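Local coordinates for protein lipopolysaccharide heptosyltransferase 2 (Escherichia coli, PDB 1PSW) that catalyses transfer of the second heptose from ADP-heptose onto the heptosyl-Kdo2-lipid A module during lipopolysaccharide core biosynthesis, at residues Y81-V86 and I102-G107. Numbering follows the deposited sequence.
Sequences YDRAYV and IPHRTG
Ile-102 reaches across to Ala-84 and Tyr-81 with the end of its longer branch: CD1 lies 3.6 Å from Ala-84 CB and 3.9 Å from Tyr-81 CB. Its first torsion (-54°) sets CG1 anti to the carbonyl carbon, and an extended second torsion carries CD1 to these two carbons. The shorter branch, CG2, rests against backbone, 3.6 Å from Tyr-81 O. With an alanine here, the CB atoms of Ala-84 and Tyr-81 would probably lose their shared methyl partner, opening a gap that Leu-4 of the neighbouring strand also borders.

On the sheet face bearing Tyr-85 and Thr-106, the two side chains stand side by side and point the same way, Thr-106 CB lying 3.8 Å from Tyr-85 CD1. Thr-106 OG1 is bonded beyond this pair, to Asp-119. Farther along that face the aliphatic parts of Arg-83 and His-104 meet obliquely, CG of Arg-83 lying 4.1 Å from CB of His-104.

On the other face, beside Ala-84, Arg-105 folds back so that NH1 donates within its guanidinium plane to Ile-102 O (2.7 Å), while NE bonds Leu-116 O.

Parallel pairing is evident from the alternation of backbone bonds: Ala-84 N to His-104 O is bent (133° at hydrogen), whereas Thr-106 N to Ala-84 O is nearly straight (175°) and Val-86 N to Thr-106 O measures 2.9 Å. Strands 83-86 and 104-108, joined through helix 95-99, form a beta-alpha-beta unit of the N-terminal Rossmann-like sheet, as expected of a GT-B glycosyltransferase.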
ATOM      1  N   TYR A  81      -9.766 -24.220  -9.282  1.00 31.28           N
ATOM      2  CA  TYR A  81      -9.084 -23.735  -8.091  1.00 29.75           C
ATOM      3  C   TYR A  81      -9.313 -24.681  -6.923  1.00 29.92           C
ATOM      4  O   TYR A  81     -10.443 -25.097  -6.654  1.00 29.73           O
ATOM      5  CB  TYR A  81      -9.583 -22.337  -7.722  1.00 27.47           C
ATOM      6  CG  TYR A  81      -9.118 -21.257  -8.659  1.00 25.58           C
ATOM      7  CD1 TYR A  81      -7.767 -20.904  -8.735  1.00 24.37           C
ATOM      8  CD2 TYR A  81     -10.023 -20.583  -9.476  1.00 24.53           C
ATOM      9  CE1 TYR A  81      -7.333 -19.902  -9.606  1.00 22.50           C
ATOM     10  CE2 TYR A  81      -9.599 -19.587 -10.345  1.00 23.42           C
ATOM     11  CZ  TYR A  81      -8.255 -19.252 -10.403  1.00 22.61           C
ATOM     12  OH  TYR A  81      -7.839 -18.267 -11.265  1.00 22.74           O
ATOM     13  N   ASP A  82      -8.227 -25.019  -6.239  1.00 30.17           N
ATOM     14  CA  ASP A  82      -8.277 -25.906  -5.086  1.00 31.73           C
ATOM     15  C   ASP A  82      -8.777 -25.153  -3.851  1.00 32.27           C
ATOM     16  O   ASP A  82      -9.574 -25.673  -3.069  1.00 32.56           O
ATOM     17  CB  ASP A  82      -6.883 -26.467  -4.795  1.00 33.15           C
ATOM     18  CG  ASP A  82      -6.375 -27.386  -5.893  1.00 34.86           C
ATOM     19  OD1 ASP A  82      -7.038 -28.403  -6.168  1.00 35.54           O
ATOM     20  OD2 ASP A  82      -5.312 -27.093  -6.477  1.00 35.32           O
ATOM     21  N   ARG A  83      -8.296 -23.925  -3.679  1.00 31.66           N
ATOM     22  CA  ARG A  83      -8.682 -23.106  -2.536  1.00 30.20           C
ATOM     23  C   ARG A  83      -9.006 -21.678  -2.944  1.00 27.93           C
ATOM     24  O   ARG A  83      -8.662 -21.239  -4.040  1.00 27.15           O
ATOM     25  CB  ARG A  83      -7.552 -23.058  -1.507  1.00 31.91           C
ATOM     26  CG  ARG A  83      -7.161 -24.386  -0.908  1.00 34.52           C
ATOM     27  CD  ARG A  83      -6.136 -24.177   0.195  1.00 35.68           C
ATOM     28  NE  ARG A  83      -5.937 -25.380   0.996  1.00 38.86           N
ATOM     29  CZ  ARG A  83      -5.278 -25.407   2.148  1.00 40.00           C
ATOM     30  NH1 ARG A  83      -4.752 -24.291   2.636  1.00 40.81           N
ATOM     31  NH2 ARG A  83      -5.147 -26.548   2.815  1.00 40.27           N
ATOM     32  N   ALA A  84      -9.665 -20.955  -2.046  1.00 26.23           N
ATOM     33  CA  ALA A  84     -10.003 -19.564  -2.290  1.00 24.56           C
ATOM     34  C   ALA A  84      -9.901 -18.792  -0.981  1.00 24.37           C
ATOM     35  O   ALA A  84     -10.233 -19.312   0.086  1.00 25.47           O
ATOM     36  CB  ALA A  84     -11.409 -19.453  -2.859  1.00 25.75           C
ATOM     37  N   TYR A  85      -9.420 -17.556  -1.068  1.00 22.42           N
ATOM     38  CA  TYR A  85      -9.284 -16.691   0.102  1.00 22.09           C
ATOM     39  C   TYR A  85      -9.963 -15.367  -0.221  1.00 20.87           C
ATOM     40  O   TYR A  85      -9.635 -14.725  -1.216  1.00 23.26           O
ATOM     41  CB  TYR A  85      -7.804 -16.445   0.432  1.00 21.12           C
ATOM     42  CG  TYR A  85      -7.058 -17.671   0.904  1.00 20.65           C
ATOM     43  CD1 TYR A  85      -7.032 -18.026   2.256  1.00 22.48           C
ATOM     44  CD2 TYR A  85      -6.418 -18.510  -0.005  1.00 20.88           C
ATOM     45  CE1 TYR A  85      -6.391 -19.186   2.683  1.00 21.53           C
ATOM     46  CE2 TYR A  85      -5.778 -19.674   0.419  1.00 22.72           C
ATOM     47  CZ  TYR A  85      -5.770 -20.005   1.758  1.00 22.21           C
ATOM     48  OH  TYR A  85      -5.155 -21.165   2.178  1.00 24.87           O
ATOM     49  N   VAL A  86     -10.911 -14.967   0.614  1.00 19.83           N
ATOM     50  CA  VAL A  86     -11.623 -13.714   0.406  1.00 20.86           C
ATOM     51  C   VAL A  86     -11.105 -12.710   1.425  1.00 20.06           C
ATOM     52  O   VAL A  86     -11.294 -12.888   2.631  1.00 21.33           O
ATOM     53  CB  VAL A  86     -13.151 -13.908   0.578  1.00 20.72           C
ATOM     54  CG1 VAL A  86     -13.891 -12.621   0.247  1.00 20.78           C
ATOM     55  CG2 VAL A  86     -13.633 -15.035  -0.326  1.00 21.08           C
ATOM     56  N   ILE A 102     -15.441 -23.737  -5.929  1.00 34.03           N
ATOM     57  CA  ILE A 102     -14.227 -24.021  -5.162  1.00 33.63           C
ATOM     58  C   ILE A 102     -14.593 -24.691  -3.838  1.00 34.46           C
ATOM     59  O   ILE A 102     -15.379 -24.152  -3.059  1.00 33.15           O
ATOM     60  CB  ILE A 102     -13.442 -22.724  -4.895  1.00 34.18           C
ATOM     61  CG1 ILE A 102     -13.183 -22.011  -6.224  1.00 32.52           C
ATOM     62  CG2 ILE A 102     -12.127 -23.045  -4.196  1.00 32.86           C
ATOM     63  CD1 ILE A 102     -12.631 -20.605  -6.087  1.00 34.12           C
ATOM     64  N   PRO A 103     -14.018 -25.874  -3.563  1.00 35.31           N
ATOM     65  CA  PRO A 103     -14.286 -26.633  -2.338  1.00 37.14           C
ATOM     66  C   PRO A 103     -13.934 -25.965  -1.018  1.00 39.14           C
ATOM     67  O   PRO A 103     -14.702 -26.042  -0.056  1.00 39.67           O
ATOM     68  CB  PRO A 103     -13.500 -27.920  -2.555  1.00 36.69           C
ATOM     69  CG  PRO A 103     -12.325 -27.452  -3.357  1.00 37.44           C
ATOM     70  CD  PRO A 103     -12.981 -26.542  -4.370  1.00 35.28           C
ATOM     71  N   HIS A 104     -12.775 -25.316  -0.969  1.00 40.09           N
ATOM     72  CA  HIS A 104     -12.316 -24.655   0.251  1.00 40.22           C
ATOM     73  C   HIS A 104     -12.266 -23.142   0.093  1.00 38.21           C
ATOM     74  O   HIS A 104     -11.450 -22.610  -0.655  1.00 37.25           O
ATOM     75  CB  HIS A 104     -10.931 -25.186   0.625  1.00 44.61           C
ATOM     76  CG  HIS A 104     -10.877 -26.675   0.761  1.00 49.62           C
ATOM     77  ND1 HIS A 104     -11.204 -27.530  -0.270  1.00 51.52           N
ATOM     78  CD2 HIS A 104     -10.547 -27.464   1.812  1.00 52.86           C
ATOM     79  CE1 HIS A 104     -11.076 -28.779   0.139  1.00 52.48           C
ATOM     80  NE2 HIS A 104     -10.678 -28.768   1.398  1.00 53.79           N
ATOM     81  N   ARG A 105     -13.143 -22.459   0.815  1.00 35.12           N
ATOM     82  CA  ARG A 105     -13.226 -21.008   0.764  1.00 34.25           C
ATOM     83  C   ARG A 105     -13.003 -20.419   2.158  1.00 34.02           C
ATOM     84  O   ARG A 105     -13.845 -20.564   3.043  1.00 32.52           O
ATOM     85  CB  ARG A 105     -14.592 -20.605   0.213  1.00 33.69           C
ATOM     86  CG  ARG A 105     -14.935 -21.317  -1.097  1.00 33.76           C
ATOM     87  CD  ARG A 105     -16.277 -20.867  -1.661  1.00 35.71           C
ATOM     88  NE  ARG A 105     -17.403 -21.243  -0.805  1.00 37.49           N
ATOM     89  CZ  ARG A 105     -17.762 -22.496  -0.539  1.00 38.72           C
ATOM     90  NH1 ARG A 105     -17.086 -23.512  -1.060  1.00 37.41           N
ATOM     91  NH2 ARG A 105     -18.802 -22.737   0.247  1.00 38.19           N
ATOM     92  N   THR A 106     -11.864 -19.745   2.331  1.00 32.73           N
ATOM     93  CA  THR A 106     -11.471 -19.162   3.618  1.00 31.29           C
ATOM     94  C   THR A 106     -11.530 -17.637   3.701  1.00 30.17           C
ATOM     95  O   THR A 106     -11.343 -16.941   2.706  1.00 27.65           O
ATOM     96  CB  THR A 106     -10.032 -19.578   3.977  1.00 32.02           C
ATOM     97  OG1 THR A 106      -9.895 -20.998   3.840  1.00 32.98           O
ATOM     98  CG2 THR A 106      -9.700 -19.169   5.409  1.00 31.38           C
ATOM     99  N   GLY A 107     -11.770 -17.131   4.909  1.00 28.94           N
ATOM    100  CA  GLY A 107     -11.830 -15.697   5.125  1.00 28.24           C
ATOM    101  C   GLY A 107     -12.412 -15.348   6.479  1.00 28.92           C
ATOM    102  O   GLY A 107     -13.078 -16.176   7.101  1.00 29.89           O
TER